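PDB 3C0T: mediator of RNA polymerase II transcription subunit 18 from Schizosaccharomyces pombe, which forms part of the Mediator complex, a coactivator that bridges gene-specific regulatory proteins and the RNA polymerase II machinery. Local coordinates for residues M1-V9 / M182-K193. Residues are numbered along the deposited sequence; the frame is centred on the assembly and turned at random.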
loop_
_atom_site.group_PDB
_atom_site.type_symbol
_atom_site.label_atom_id
_atom_site.label_comp_id
_atom_site.label_asym_id
_atom_site.label_seq_id
_atom_site.Cartn_x
_atom_site.Cartn_y
_atom_site.Cartn_z
ATOM N N MET A 1 10.386 12.727 -0.380
ATOM C CA MET A 1 10.871 11.354 -0.694
ATOM C C MET A 1 10.195 10.886 -1.979
ATOM O O MET A 1 9.024 11.172 -2.218
ATOM C CB MET A 1 10.555 10.414 0.474
ATOM C CG MET A 1 11.037 8.986 0.310
ATOM S SD MET A 1 10.963 8.046 1.872
ATOM C CE MET A 1 9.189 7.855 2.088
ATOM N N GLN A 2 10.947 10.171 -2.808
ATOM C CA GLN A 2 10.437 9.700 -4.088
ATOM C C GLN A 2 10.269 8.185 -4.105
ATOM O O GLN A 2 11.188 7.445 -3.750
ATOM C CB GLN A 2 11.409 10.119 -5.195
ATOM C CG GLN A 2 10.769 10.674 -6.457
ATOM C CD GLN A 2 10.049 11.985 -6.222
ATOM O OE1 GLN A 2 10.581 12.885 -5.584
ATOM N NE2 GLN A 2 8.833 12.101 -6.746
ATOM N N GLU A 3 9.089 7.722 -4.509
ATOM C CA GLU A 3 8.841 6.289 -4.594
ATOM C C GLU A 3 8.783 5.843 -6.053
ATOM O O GLU A 3 7.946 6.322 -6.820
ATOM C CB GLU A 3 7.521 5.910 -3.901
ATOM C CG GLU A 3 7.193 4.416 -4.025
ATOM C CD GLU A 3 5.929 4.004 -3.277
ATOM O OE1 GLU A 3 5.878 4.176 -2.044
ATOM O OE2 GLU A 3 4.984 3.504 -3.923
ATOM N N LEU A 4 9.684 4.944 -6.438
ATOM C CA LEU A 4 9.686 4.406 -7.798
ATOM C C LEU A 4 9.019 3.034 -7.637
ATOM O O LEU A 4 9.341 2.290 -6.705
ATOM C CB LEU A 4 11.117 4.278 -8.337
ATOM C CG LEU A 4 11.865 5.611 -8.494
ATOM C CD1 LEU A 4 12.385 6.073 -7.126
ATOM C CD2 LEU A 4 13.036 5.447 -9.469
ATOM N N TYR A 5 8.096 2.689 -8.530
ATOM C CA TYR A 5 7.386 1.433 -8.353
ATOM C C TYR A 5 6.843 0.786 -9.614
ATOM O O TYR A 5 6.857 1.367 -10.692
ATOM C CB TYR A 5 6.210 1.682 -7.412
ATOM C CG TYR A 5 5.182 2.593 -8.047
ATOM C CD1 TYR A 5 4.131 2.067 -8.802
ATOM C CD2 TYR A 5 5.305 3.983 -7.962
ATOM C CE1 TYR A 5 3.231 2.899 -9.464
ATOM C CE2 TYR A 5 4.406 4.832 -8.621
ATOM C CZ TYR A 5 3.376 4.281 -9.373
ATOM O OH TYR A 5 2.504 5.098 -10.055
ATOM N N LEU A 6 6.331 -0.427 -9.435
ATOM C CA LEU A 6 5.712 -1.207 -10.499
ATOM C C LEU A 6 4.554 -1.920 -9.832
ATOM O O LEU A 6 4.648 -2.304 -8.663
ATOM C CB LEU A 6 6.689 -2.230 -11.079
ATOM C CG LEU A 6 7.820 -1.647 -11.928
ATOM C CD1 LEU A 6 8.760 -2.761 -12.366
ATOM C CD2 LEU A 6 7.226 -0.932 -13.142
ATOM N N LEU A 7 3.459 -2.081 -10.560
ATOM C CA LEU A 7 2.288 -2.743 -10.016
ATOM C C LEU A 7 1.836 -3.907 -10.888
ATOM O O LEU A 7 2.011 -3.897 -12.108
ATOM C CB LEU A 7 1.142 -1.742 -9.857
ATOM C CG LEU A 7 1.139 -0.836 -8.623
ATOM C CD1 LEU A 7 0.032 0.182 -8.759
ATOM C CD2 LEU A 7 0.928 -1.661 -7.364
ATOM N N GLY A 8 1.262 -4.915 -10.239
ATOM C CA GLY A 8 0.776 -6.091 -10.932
ATOM C C GLY A 8 -0.365 -6.703 -10.141
ATOM O O GLY A 8 -0.557 -6.388 -8.960
ATOM N N VAL A 9 -1.126 -7.584 -10.776
ATOM C CA VAL A 9 -2.247 -8.218 -10.102
ATOM C C VAL A 9 -2.088 -9.739 -10.191
ATOM O O VAL A 9 -1.678 -10.271 -11.222
ATOM C CB VAL A 9 -3.590 -7.753 -10.744
ATOM C CG1 VAL A 9 -3.898 -8.573 -11.988
ATOM C CG2 VAL A 9 -4.706 -7.834 -9.740
ATOM N N MET A 182 18.480 8.024 -8.318
ATOM C CA MET A 182 17.255 7.781 -9.063
ATOM C C MET A 182 17.470 6.747 -10.156
ATOM O O MET A 182 16.613 5.898 -10.396
ATOM C CB MET A 182 16.753 9.075 -9.706
ATOM C CG MET A 182 16.248 10.101 -8.714
ATOM S SD MET A 182 14.816 9.521 -7.768
ATOM C CE MET A 182 13.492 9.942 -8.882
ATOM N N ALA A 183 18.617 6.826 -10.822
ATOM C CA ALA A 183 18.922 5.903 -11.905
ATOM C C ALA A 183 19.213 4.502 -11.392
ATOM O O ALA A 183 18.902 3.516 -12.054
ATOM C CB ALA A 183 20.103 6.421 -12.715
ATOM N N LYS A 184 19.817 4.420 -10.215
ATOM C CA LYS A 184 20.144 3.137 -9.614
ATOM C C LYS A 184 18.850 2.451 -9.151
ATOM O O LYS A 184 18.746 1.225 -9.143
ATOM C CB LYS A 184 21.089 3.353 -8.426
ATOM C CG LYS A 184 21.525 2.078 -7.697
ATOM C CD LYS A 184 22.366 1.162 -8.586
ATOM C CE LYS A 184 23.678 1.828 -9.025
ATOM N NZ LYS A 184 24.493 0.966 -9.957
ATOM N N ALA A 185 17.859 3.249 -8.773
ATOM C CA ALA A 185 16.596 2.691 -8.319
ATOM C C ALA A 185 15.800 2.136 -9.502
ATOM O O ALA A 185 15.232 1.049 -9.406
ATOM C CB ALA A 185 15.784 3.748 -7.574
ATOM N N GLU A 186 15.758 2.865 -10.615
ATOM C CA GLU A 186 15.024 2.380 -11.783
ATOM C C GLU A 186 15.694 1.118 -12.313
ATOM O O GLU A 186 15.023 0.186 -12.755
ATOM C CB GLU A 186 14.986 3.425 -12.898
ATOM C CG GLU A 186 14.454 4.770 -12.471
ATOM C CD GLU A 186 14.080 5.643 -13.652
ATOM O OE1 GLU A 186 14.201 6.883 -13.525
ATOM O OE2 GLU A 186 13.653 5.092 -14.696
ATOM N N ALA A 187 17.023 1.103 -12.271
ATOM C CA ALA A 187 17.784 -0.046 -12.733
ATOM C C ALA A 187 17.438 -1.242 -11.847
ATOM O O ALA A 187 17.298 -2.366 -12.333
ATOM C CB ALA A 187 19.280 0.252 -12.670
ATOM N N ASN A 188 17.291 -1.008 -10.546
ATOM C CA ASN A 188 16.943 -2.101 -9.641
ATOM C C ASN A 188 15.528 -2.618 -9.914
ATOM O O ASN A 188 15.284 -3.823 -9.868
ATOM C CB ASN A 188 17.078 -1.665 -8.181
ATOM C CG ASN A 188 18.522 -1.664 -7.711
ATOM O OD1 ASN A 188 19.320 -2.515 -8.119
ATOM N ND2 ASN A 188 18.863 -0.724 -6.835
ATOM N N LEU A 189 14.603 -1.711 -10.200
ATOM C CA LEU A 189 13.239 -2.116 -10.501
ATOM C C LEU A 189 13.244 -2.967 -11.765
ATOM O O LEU A 189 12.547 -3.985 -11.842
ATOM C CB LEU A 189 12.332 -0.893 -10.697
ATOM C CG LEU A 189 11.882 -0.200 -9.406
ATOM C CD1 LEU A 189 10.956 0.952 -9.732
ATOM C CD2 LEU A 189 11.166 -1.200 -8.511
ATOM N N THR A 190 14.045 -2.564 -12.748
ATOM C CA THR A 190 14.126 -3.307 -14.000
ATOM C C THR A 190 14.618 -4.736 -13.775
ATOM O O THR A 190 14.129 -5.669 -14.403
ATOM C CB THR A 190 15.043 -2.590 -15.012
ATOM O OG1 THR A 190 14.360 -1.443 -15.525
ATOM C CG2 THR A 190 15.410 -3.505 -16.168
ATOM N N LYS A 191 15.580 -4.900 -12.878
ATOM C CA LYS A 191 16.110 -6.218 -12.572
ATOM C C LYS A 191 15.019 -7.092 -11.935
ATOM O O LYS A 191 14.839 -8.250 -12.315
ATOM C CB LYS A 191 17.293 -6.104 -11.604
ATOM C CG LYS A 191 18.477 -5.264 -12.096
ATOM C CD LYS A 191 19.612 -5.366 -11.086
ATOM C CE LYS A 191 20.841 -4.560 -11.481
ATOM N NZ LYS A 191 20.738 -3.118 -11.151
ATOM N N VAL A 192 14.300 -6.537 -10.960
ATOM C CA VAL A 192 13.241 -7.275 -10.281
ATOM C C VAL A 192 12.120 -7.612 -11.265
ATOM O O VAL A 192 11.557 -8.696 -11.225
ATOM C CB VAL A 192 12.673 -6.453 -9.093
ATOM C CG1 VAL A 192 11.563 -7.224 -8.387
ATOM C CG2 VAL A 192 13.788 -6.134 -8.122
ATOM N N LYS A 193 11.812 -6.680 -12.160
ATOM C CA LYS A 193 10.768 -6.894 -13.152
ATOM C C LYS A 193 11.032 -8.138 -14.001
ATOM O O LYS A 193 10.146 -8.986 -14.149
ATOM C CB LYS A 193 10.650 -5.676 -14.070
ATOM C CG LYS A 193 9.510 -5.737 -15.087
ATOM C CD LYS A 193 9.636 -4.596 -16.089
ATOM C CE LYS A 193 8.303 -4.241 -16.741
ATOM N NZ LYS A 193 7.695 -5.377 -17.487
#
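The peptide group between Leu4 and Tyr5 has a methyl of Leu189 over one face: CD1 sits almost straight above the carbonyl carbon, 3.5 Å from Leu4 C, and 3.6 Å from Tyr5 N. The Tyr5 ring, whose side chain leaves the strand on the side remote from the helix, carries Glu3 O in plane at its edge, and its hydroxyl is hydrogen-bonded to Val205 O. Leu189 also reaches the flank of Leu4, with Leu189 CD1 3.6 Å from Leu4 CB.

Leu4 fills the central position through its branches. With CG set beside the backbone N (chi1 -64°), CD2 meets the helix at three points: Ala185 CB at 3.7 Å, the carbonyl oxygen of Met182, and Glu186 CG, with Leu4 CD2 and Glu186 CG 3.4 Å apart. There the two side chains run at about a right angle; beyond CG the glutamate leads away from the leucine, and its OE2 makes weak, long ion pairs with Arg90 and Lys93.

The case illustrates how the alternation of a strand sorts its side chains when a helix covers a curled antiparallel sheet, here the barrel of the Med18 family. Gln2, Leu4 and Leu6 turn to helix 179-196 on the outside; Glu3 and Tyr5 turn the other way, Glu3 forming a salt bridge with Arg97. The axes of segments 2-9 and 182-193 run nearly parallel, 17° apart and 8.7 Å at closest approach, so the outward residues meet the helix in chain order, Leu4 spanning Met182 to Leu189.

At one end Met182, whose chain turns sharply about CB-CG (chi2 -62°), brings CE to within 3.7 Å of Gln2 CG. Toward the other, Leu6 CD1 lies 3.9 Å from Lys193 CB, and the aliphatic part of the lysine passes across the leucine.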